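Local coordinates for tudor domain-containing protein 1 (Mus musculus, PDB 4B9W), which helps repress transposable elements in the male germline through the piRNA pathway, binding Piwi proteins methylated on arginine, at residues Arg70-Phe75 and Ala85-Ile90; Asn81-Leu86 and Val101-Val106. All blocks are in the same frame, centred on the assembly; numbering follows the deposited sequence.

Contact 1 (Arg70-Phe75 and Ala85-Ile90); sequences RPCCAF and ALVKEI
Ala85 lies at the apolar centre of this contact, with its CB 3.8 Å from CB of Ala74. Beside it sits Cys72, on the same face of the sheet. SG of Cys72 stands between the backbone N and the carbonyl carbon (chi1 53°). That torsion lays the sulfur 4.1 Å from CB of Ala85 and also brings it close to CG2 of Val87. Leu114 and Phe64 pack on Cys72 too, and Val98 and Phe100 reach Ala74, so these small groups belong to the interior of the Tudor barrel.

Pro71 and Leu86 meet on the other face. CD2 of Leu86 passes beside the proline ring, 4.0 Å from CG of Pro71, and also touches the backbone N of Pro71. Trp8 lies against Leu86 as well.

Between the two faces runs the backbone ladder. Cys72 and Ala85 form an antiparallel hydrogen-bonded pair. N of Cys72 gives to O of Ala85 at 2.8 Å, and N of Ala85 returns a bond to O of Cys72 at 2.9 Å. Pro71 and Leu86 are the non-hydrogen-bonded pair next to it, a site where the proline N is not called on to bond across. CA of Pro71 makes a CA-H...O contact with O of Ala85.

At the polar edge, N of Val87 donates to O of Arg70 over 3.0 Å, with 165° at the hydrogen. CA of Leu86 points a hydrogen at the same oxygen.

The short segments run at 106° to each other, as in a coiled, barrel-like sheet; beyond the paired residues, Lys88 and Glu89 form a classic beta bulge opposite Lys97. The chemistry is that of a barrel hairpin: backbone bonds hold the register, and the small side chains of Cys72, Ala74 and Ala85 pack the inner face against Leu114, Val98 and Phe100.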
ATOM      1  N   ARG A  70       8.759   6.276 -11.303  1.00 14.67           N
ATOM      2  CA  ARG A  70       9.993   6.299 -12.143  1.00 15.43           C
ATOM      3  C   ARG A  70      10.975   5.155 -11.801  1.00 14.67           C
ATOM      4  O   ARG A  70      11.239   4.868 -10.633  1.00 12.98           O
ATOM      5  CB  ARG A  70      10.751   7.640 -12.014  1.00 17.38           C
ATOM      6  CG  ARG A  70      11.912   7.795 -12.997  1.00 19.98           C
ATOM      7  CD  ARG A  70      12.667   9.120 -12.876  1.00 22.71           C
ATOM      8  NE  ARG A  70      11.806  10.301 -13.006  1.00 25.58           N
ATOM      9  CZ  ARG A  70      11.398  10.851 -14.152  1.00 28.95           C
ATOM     10  NH1 ARG A  70      11.772  10.352 -15.334  1.00 32.38           N
ATOM     11  NH2 ARG A  70      10.608  11.926 -14.121  1.00 28.64           N
ATOM     12  N   PRO A  71      11.570   4.533 -12.830  1.00 14.78           N
ATOM     13  CA  PRO A  71      12.530   3.496 -12.515  1.00 14.36           C
ATOM     14  C   PRO A  71      13.863   4.075 -12.053  1.00 13.34           C
ATOM     15  O   PRO A  71      14.222   5.190 -12.421  1.00 12.98           O
ATOM     16  CB  PRO A  71      12.679   2.732 -13.837  1.00 14.79           C
ATOM     17  CG  PRO A  71      11.643   3.287 -14.754  1.00 14.97           C
ATOM     18  CD  PRO A  71      11.383   4.669 -14.284  1.00 14.91           C
ATOM     19  N   CYS A  72      14.551   3.322 -11.213  1.00 12.88           N
ATOM     20  CA  CYS A  72      15.879   3.678 -10.729  1.00 12.96           C
ATOM     21  C   CYS A  72      16.599   2.420 -10.256  1.00 12.78           C
ATOM     22  O   CYS A  72      16.070   1.298 -10.392  1.00 12.58           O
ATOM     23  CB  CYS A  72      15.780   4.687  -9.589  1.00 13.13           C
ATOM     24  SG  CYS A  72      14.692   4.179  -8.230  1.00 13.59           S
ATOM     25  N   CYS A  73      17.826   2.627  -9.774  1.00 12.65           N
ATOM     26  CA  CYS A  73      18.615   1.665  -9.034  1.00 12.40           C
ATOM     27  C   CYS A  73      18.558   2.140  -7.607  1.00 12.45           C
ATOM     28  O   CYS A  73      18.781   3.325  -7.342  1.00 12.04           O
ATOM     29  CB  CYS A  73      20.086   1.685  -9.478  1.00 13.03           C
ATOM     30  SG  CYS A  73      20.395   1.186 -11.192  1.00 13.06           S
ATOM     31  N   ALA A  74      18.276   1.227  -6.677  1.00 12.77           N
ATOM     32  CA  ALA A  74      18.165   1.570  -5.260  1.00 12.35           C
ATOM     33  C   ALA A  74      19.019   0.612  -4.443  1.00 12.33           C
ATOM     34  O   ALA A  74      19.048  -0.572  -4.721  1.00 12.25           O
ATOM     35  CB  ALA A  74      16.704   1.504  -4.805  1.00 11.83           C
ATOM     36  N   PHE A  75      19.711   1.137  -3.440  1.00 12.50           N
ATOM     37  CA  PHE A  75      20.548   0.337  -2.552  1.00 13.13           C
ATOM     38  C   PHE A  75      19.651  -0.371  -1.536  1.00 13.05           C
ATOM     39  O   PHE A  75      18.814   0.263  -0.928  1.00 12.56           O
ATOM     40  CB  PHE A  75      21.539   1.282  -1.850  1.00 13.49           C
ATOM     41  CG  PHE A  75      22.453   0.616  -0.879  1.00 13.82           C
ATOM     42  CD1 PHE A  75      23.557  -0.078  -1.320  1.00 14.47           C
ATOM     43  CD2 PHE A  75      22.228   0.708   0.483  1.00 14.00           C
ATOM     44  CE1 PHE A  75      24.412  -0.701  -0.417  1.00 14.60           C
ATOM     45  CE2 PHE A  75      23.083   0.094   1.391  1.00 14.12           C
ATOM     46  CZ  PHE A  75      24.172  -0.605   0.942  1.00 14.38           C
ATOM     47  N   ALA A  85      14.454  -0.761  -9.152  1.00 10.31           N
ATOM     48  CA  ALA A  85      13.368  -0.287  -8.325  1.00 10.02           C
ATOM     49  C   ALA A  85      12.513   0.752  -9.066  1.00 10.34           C
ATOM     50  O   ALA A  85      12.932   1.315 -10.078  1.00  9.49           O
ATOM     51  CB  ALA A  85      13.938   0.298  -7.049  1.00  9.90           C
ATOM     52  N   LEU A  86      11.283   0.942  -8.563  1.00 10.92           N
ATOM     53  CA  LEU A  86      10.392   2.015  -8.941  1.00 11.37           C
ATOM     54  C   LEU A  86      10.106   2.876  -7.710  1.00 11.88           C
ATOM     55  O   LEU A  86       9.879   2.358  -6.599  1.00 11.59           O
ATOM     56  CB  LEU A  86       9.055   1.467  -9.488  1.00 11.84           C
ATOM     57  CG  LEU A  86       8.985   0.848 -10.879  1.00 11.68           C
ATOM     58  CD1 LEU A  86       7.653   0.097 -11.046  1.00 11.72           C
ATOM     59  CD2 LEU A  86       9.167   1.891 -11.989  1.00 11.78           C
ATOM     60  N   VAL A  87      10.095   4.193  -7.911  1.00 12.13           N
ATOM     61  CA  VAL A  87       9.704   5.122  -6.862  1.00 12.36           C
ATOM     62  C   VAL A  87       8.214   4.912  -6.522  1.00 13.11           C
ATOM     63  O   VAL A  87       7.329   5.049  -7.379  1.00 13.29           O
ATOM     64  CB  VAL A  87       9.999   6.575  -7.284  1.00 12.21           C
ATOM     65  CG1 VAL A  87       9.464   7.576  -6.265  1.00 12.40           C
ATOM     66  CG2 VAL A  87      11.498   6.760  -7.488  1.00 11.62           C
ATOM     67  N   LYS A  88       7.941   4.571  -5.269  1.00 13.89           N
ATOM     68  CA  LYS A  88       6.584   4.332  -4.820  1.00 14.64           C
ATOM     69  C   LYS A  88       6.057   5.532  -4.026  1.00 14.12           C
ATOM     70  O   LYS A  88       4.927   5.975  -4.248  1.00 13.48           O
ATOM     71  CB  LYS A  88       6.518   3.043  -4.000  1.00 16.21           C
ATOM     72  CG  LYS A  88       5.091   2.596  -3.707  1.00 18.11           C
ATOM     73  CD  LYS A  88       4.947   1.089  -3.784  1.00 20.21           C
ATOM     74  CE  LYS A  88       3.653   0.659  -4.464  1.00 22.11           C
ATOM     75  NZ  LYS A  88       2.640   0.245  -3.461  1.00 23.75           N
ATOM     76  N   GLU A  89       6.884   6.075  -3.136  1.00 13.56           N
ATOM     77  CA  GLU A  89       6.492   7.233  -2.332  1.00 13.61           C
ATOM     78  C   GLU A  89       7.622   8.236  -2.128  1.00 12.73           C
ATOM     79  O   GLU A  89       8.782   7.849  -2.057  1.00 11.98           O
ATOM     80  CB  GLU A  89       6.009   6.772  -0.956  1.00 14.31           C
ATOM     81  CG  GLU A  89       5.090   5.562  -0.987  1.00 15.22           C
ATOM     82  CD  GLU A  89       4.385   5.341   0.320  1.00 16.15           C
ATOM     83  OE1 GLU A  89       4.609   6.113   1.264  1.00 17.21           O
ATOM     84  OE2 GLU A  89       3.582   4.410   0.398  1.00 18.94           O
ATOM     85  N   ILE A  90       7.264   9.518  -2.027  1.00 12.19           N
ATOM     86  CA  ILE A  90       8.195  10.569  -1.587  1.00 11.90           C
ATOM     87  C   ILE A  90       7.675  11.174  -0.286  1.00 11.76           C
ATOM     88  O   ILE A  90       6.543  11.708  -0.212  1.00 10.84           O
ATOM     89  CB  ILE A  90       8.393  11.680  -2.637  1.00 11.97           C
ATOM     90  CG1 ILE A  90       8.872  11.074  -3.959  1.00 12.34           C
ATOM     91  CG2 ILE A  90       9.423  12.705  -2.170  1.00 11.85           C
ATOM     92  CD1 ILE A  90       8.862  12.043  -5.115  1.00 12.68           C
TER

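Contact 2 (Asn81-Leu86 and Val101-Val106); sequences NWYRAL and VDYGNV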
ATOM      1  N   ASN A  81      23.537  -4.419  -1.550  1.00 14.82           N
ATOM      2  CA  ASN A  81      23.712  -4.380  -2.995  1.00 14.02           C
ATOM      3  C   ASN A  81      22.671  -3.473  -3.656  1.00 13.40           C
ATOM      4  O   ASN A  81      21.617  -3.170  -3.065  1.00 12.30           O
ATOM      5  CB  ASN A  81      23.590  -5.788  -3.553  1.00 14.66           C
ATOM      6  CG  ASN A  81      24.677  -6.736  -3.020  1.00 15.52           C
ATOM      7  OD1 ASN A  81      25.852  -6.371  -2.958  1.00 15.13           O
ATOM      8  ND2 ASN A  81      24.285  -7.947  -2.643  1.00 15.32           N
ATOM      9  N   TRP A  82      22.943  -3.067  -4.890  1.00 12.33           N
ATOM     10  CA  TRP A  82      21.978  -2.285  -5.664  1.00 12.12           C
ATOM     11  C   TRP A  82      21.016  -3.159  -6.463  1.00 12.08           C
ATOM     12  O   TRP A  82      21.383  -4.212  -6.983  1.00 11.99           O
ATOM     13  CB  TRP A  82      22.722  -1.315  -6.546  1.00 12.30           C
ATOM     14  CG  TRP A  82      23.490  -0.301  -5.730  1.00 12.40           C
ATOM     15  CD1 TRP A  82      24.677  -0.491  -5.010  1.00 12.46           C
ATOM     16  CD2 TRP A  82      23.130   1.105  -5.496  1.00 12.73           C
ATOM     17  NE1 TRP A  82      25.058   0.658  -4.376  1.00 12.57           N
ATOM     18  CE2 TRP A  82      24.181   1.657  -4.622  1.00 12.81           C
ATOM     19  CE3 TRP A  82      22.073   1.919  -5.881  1.00 12.65           C
ATOM     20  CZ2 TRP A  82      24.168   2.977  -4.205  1.00 12.74           C
ATOM     21  CZ3 TRP A  82      22.072   3.254  -5.454  1.00 12.89           C
ATOM     22  CH2 TRP A  82      23.101   3.770  -4.648  1.00 12.94           C
ATOM     23  N   TYR A  83      19.752  -2.757  -6.543  1.00 11.13           N
ATOM     24  CA  TYR A  83      18.810  -3.480  -7.381  1.00 10.91           C
ATOM     25  C   TYR A  83      17.911  -2.512  -8.138  1.00 10.54           C
ATOM     26  O   TYR A  83      17.882  -1.320  -7.850  1.00 10.16           O
ATOM     27  CB  TYR A  83      17.953  -4.414  -6.526  1.00 11.33           C
ATOM     28  CG  TYR A  83      18.752  -5.483  -5.816  1.00 11.64           C
ATOM     29  CD1 TYR A  83      19.081  -6.659  -6.460  1.00 11.69           C
ATOM     30  CD2 TYR A  83      19.190  -5.297  -4.499  1.00 12.08           C
ATOM     31  CE1 TYR A  83      19.821  -7.639  -5.833  1.00 12.26           C
ATOM     32  CE2 TYR A  83      19.928  -6.280  -3.848  1.00 12.44           C
ATOM     33  CZ  TYR A  83      20.230  -7.453  -4.522  1.00 12.43           C
ATOM     34  OH  TYR A  83      20.963  -8.443  -3.911  1.00 12.93           O
ATOM     35  N   ARG A  84      17.166  -3.056  -9.092  1.00 10.52           N
ATOM     36  CA  ARG A  84      16.185  -2.294  -9.845  1.00 10.80           C
ATOM     37  C   ARG A  84      15.005  -1.951  -8.952  1.00 10.53           C
ATOM     38  O   ARG A  84      14.621  -2.740  -8.088  1.00 10.42           O
ATOM     39  CB  ARG A  84      15.716  -3.078 -11.057  1.00 11.14           C
ATOM     40  CG  ARG A  84      16.847  -3.421 -12.029  1.00 11.28           C
ATOM     41  CD  ARG A  84      16.318  -3.836 -13.372  1.00 11.56           C
ATOM     42  NE  ARG A  84      15.642  -5.137 -13.349  1.00 11.80           N
ATOM     43  CZ  ARG A  84      15.064  -5.688 -14.410  1.00 11.89           C
ATOM     44  NH1 ARG A  84      15.065  -5.055 -15.576  1.00 11.83           N
ATOM     45  NH2 ARG A  84      14.457  -6.870 -14.308  1.00 12.01           N
ATOM     46  N   ALA A  85      14.454  -0.761  -9.152  1.00 10.31           N
ATOM     47  CA  ALA A  85      13.368  -0.287  -8.325  1.00 10.02           C
ATOM     48  C   ALA A  85      12.513   0.752  -9.066  1.00 10.34           C
ATOM     49  O   ALA A  85      12.932   1.315 -10.078  1.00  9.49           O
ATOM     50  CB  ALA A  85      13.938   0.298  -7.049  1.00  9.90           C
ATOM     51  N   LEU A  86      11.283   0.942  -8.563  1.00 10.92           N
ATOM     52  CA  LEU A  86      10.392   2.015  -8.941  1.00 11.37           C
ATOM     53  C   LEU A  86      10.106   2.876  -7.710  1.00 11.88           C
ATOM     54  O   LEU A  86       9.879   2.358  -6.599  1.00 11.59           O
ATOM     55  CB  LEU A  86       9.055   1.467  -9.488  1.00 11.84           C
ATOM     56  CG  LEU A  86       8.985   0.848 -10.879  1.00 11.68           C
ATOM     57  CD1 LEU A  86       7.653   0.097 -11.046  1.00 11.72           C
ATOM     58  CD2 LEU A  86       9.167   1.891 -11.989  1.00 11.78           C
ATOM     59  N   VAL A 101      11.643  -4.134  -7.861  1.00 11.31           N
ATOM     60  CA  VAL A 101      10.780  -4.733  -8.897  1.00 11.13           C
ATOM     61  C   VAL A 101      11.055  -6.203  -9.221  1.00 11.21           C
ATOM     62  O   VAL A 101      10.185  -6.907  -9.743  1.00 10.72           O
ATOM     63  CB  VAL A 101      10.831  -3.935 -10.222  1.00 11.19           C
ATOM     64  CG1 VAL A 101      10.267  -2.534 -10.041  1.00 11.31           C
ATOM     65  CG2 VAL A 101      12.240  -3.862 -10.780  1.00 11.05           C
ATOM     66  N   ASP A 102      12.257  -6.667  -8.916  1.00 11.47           N
ATOM     67  CA  ASP A 102      12.586  -8.074  -9.130  1.00 11.47           C
ATOM     68  C   ASP A 102      12.364  -8.969  -7.904  1.00 11.52           C
ATOM     69  O   ASP A 102      12.668 -10.160  -7.975  1.00 11.30           O
ATOM     70  CB  ASP A 102      14.031  -8.188  -9.597  1.00 11.32           C
ATOM     71  CG  ASP A 102      14.251  -7.551 -10.954  1.00 10.95           C
ATOM     72  OD1 ASP A 102      13.546  -7.920 -11.925  1.00 10.83           O
ATOM     73  OD2 ASP A 102      15.171  -6.724 -11.048  1.00 10.28           O
ATOM     74  N   TYR A 103      11.832  -8.416  -6.801  1.00 11.78           N
ATOM     75  CA  TYR A 103      11.651  -9.191  -5.538  1.00 12.07           C
ATOM     76  C   TYR A 103      10.307  -8.931  -4.837  1.00 12.32           C
ATOM     77  O   TYR A 103       9.732  -9.848  -4.274  1.00 12.21           O
ATOM     78  CB  TYR A 103      12.838  -8.952  -4.560  1.00 12.04           C
ATOM     79  CG  TYR A 103      14.185  -9.301  -5.199  1.00 12.27           C
ATOM     80  CD1 TYR A 103      14.873  -8.354  -5.953  1.00 12.17           C
ATOM     81  CD2 TYR A 103      14.737 -10.576  -5.082  1.00 11.94           C
ATOM     82  CE1 TYR A 103      16.066  -8.660  -6.579  1.00 12.35           C
ATOM     83  CE2 TYR A 103      15.945 -10.891  -5.672  1.00 12.25           C
ATOM     84  CZ  TYR A 103      16.601  -9.922  -6.446  1.00 12.69           C
ATOM     85  OH  TYR A 103      17.797 -10.202  -7.084  1.00 12.88           O
ATOM     86  N   GLY A 104       9.831  -7.686  -4.852  1.00 12.50           N
ATOM     87  CA  GLY A 104       8.501  -7.357  -4.366  1.00 12.53           C
ATOM     88  C   GLY A 104       8.450  -6.650  -3.030  1.00 12.62           C
ATOM     89  O   GLY A 104       7.362  -6.307  -2.567  1.00 13.32           O
ATOM     90  N   ASN A 105       9.606  -6.438  -2.403  1.00 12.80           N
ATOM     91  CA  ASN A 105       9.693  -5.641  -1.170  1.00 12.54           C
ATOM     92  C   ASN A 105       9.787  -4.148  -1.447  1.00 12.82           C
ATOM     93  O   ASN A 105      10.242  -3.703  -2.530  1.00 12.90           O
ATOM     94  CB  ASN A 105      10.852  -6.076  -0.272  1.00 12.36           C
ATOM     95  CG  ASN A 105      12.197  -5.996  -0.961  1.00 12.15           C
ATOM     96  OD1 ASN A 105      12.361  -6.540  -2.026  1.00 11.33           O
ATOM     97  ND2 ASN A 105      13.164  -5.322  -0.342  1.00 12.05           N
ATOM     98  N   VAL A 106       9.320  -3.385  -0.472  1.00 12.98           N
ATOM     99  CA  VAL A 106       9.356  -1.929  -0.505  1.00 13.39           C
ATOM    100  C   VAL A 106      10.218  -1.467   0.660  1.00 13.77           C
ATOM    101  O   VAL A 106       9.996  -1.902   1.776  1.00 15.10           O
ATOM    102  CB  VAL A 106       7.932  -1.330  -0.364  1.00 13.39           C
ATOM    103  CG1 VAL A 106       7.981   0.182  -0.093  1.00 12.93           C
ATOM    104  CG2 VAL A 106       7.102  -1.640  -1.605  1.00 13.13           C
TER
HETATM  105  O   HOH W   1      17.212  -5.987  -9.519  1.00  7.25           O
HETATM  106  O   HOH W   2      14.842  -5.413  -7.724  1.00  9.44           O
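The rings of Tyr83 and Tyr103 meet in an offset edge-to-face pair, with the edge of Tyr103 toward the face of Tyr83. Their centroids are 5.2 Å apart and their planes stand at 74°. CE1 of Tyr103 comes 3.6 Å from CD1 of Tyr83. Water 1 lies in plane at the edge of Tyr83, and water 2 at the edge of Tyr103. The Tyr83 hydroxyl is hydrogen-bonded to OD2 of Asp79.

The guanidinium of Arg84 grips the Asp102 carboxylate side-on, their planes 20° apart. NE donates to OD2 and NH2 to OD1, each over 2.8 Å and each to a syn lone pair. The Arg84 chain bends at chi3 (-70°) to present this edge. NH1 reaches the carbonyl oxygens of Phe121 and Leu124. An alanine here would probably leave the buried Asp102 carboxylate without its countercharge and those two carbonyls without this donor.

Water 1 links N of Arg84 to OD2 of Asp102, and water 2 links O of Arg84 to N of Asp102. CG2 of Val101 rests on CB of Arg84, 3.6 Å away, and CG1 packs against CG of Leu86.

Tyr83 and Tyr103 both pack on the modified side chain of the bound peptide, and OD1 of Asn105 hydrogen-bonds to it. All three form part of the aromatic cage of the third extended Tudor domain, here with a MILI peptide carrying dimethylarginine.

Contact 1 and contact 2 have centres about 8 Å apart in the same Tudor domain. Both use strand 81-90 and share Ala85 and Leu86. Along the chain come strand 71-76, then strand 81-90, then strand 96-100 and the loop that runs from Val101 to strand 106-109. Contact 1 pairs the open end of the hairpin of strands 71-76 and 81-90, and contact 2 sets that loop against the middle strand. N of Ala74 probably bonds to O of Tyr83, 2.8 Å away, which continues the hairpin pairing toward the cage. Strand 81-90 reaches the peptide at both ends, near the cage and, through Glu89 and Ile90, at its far end.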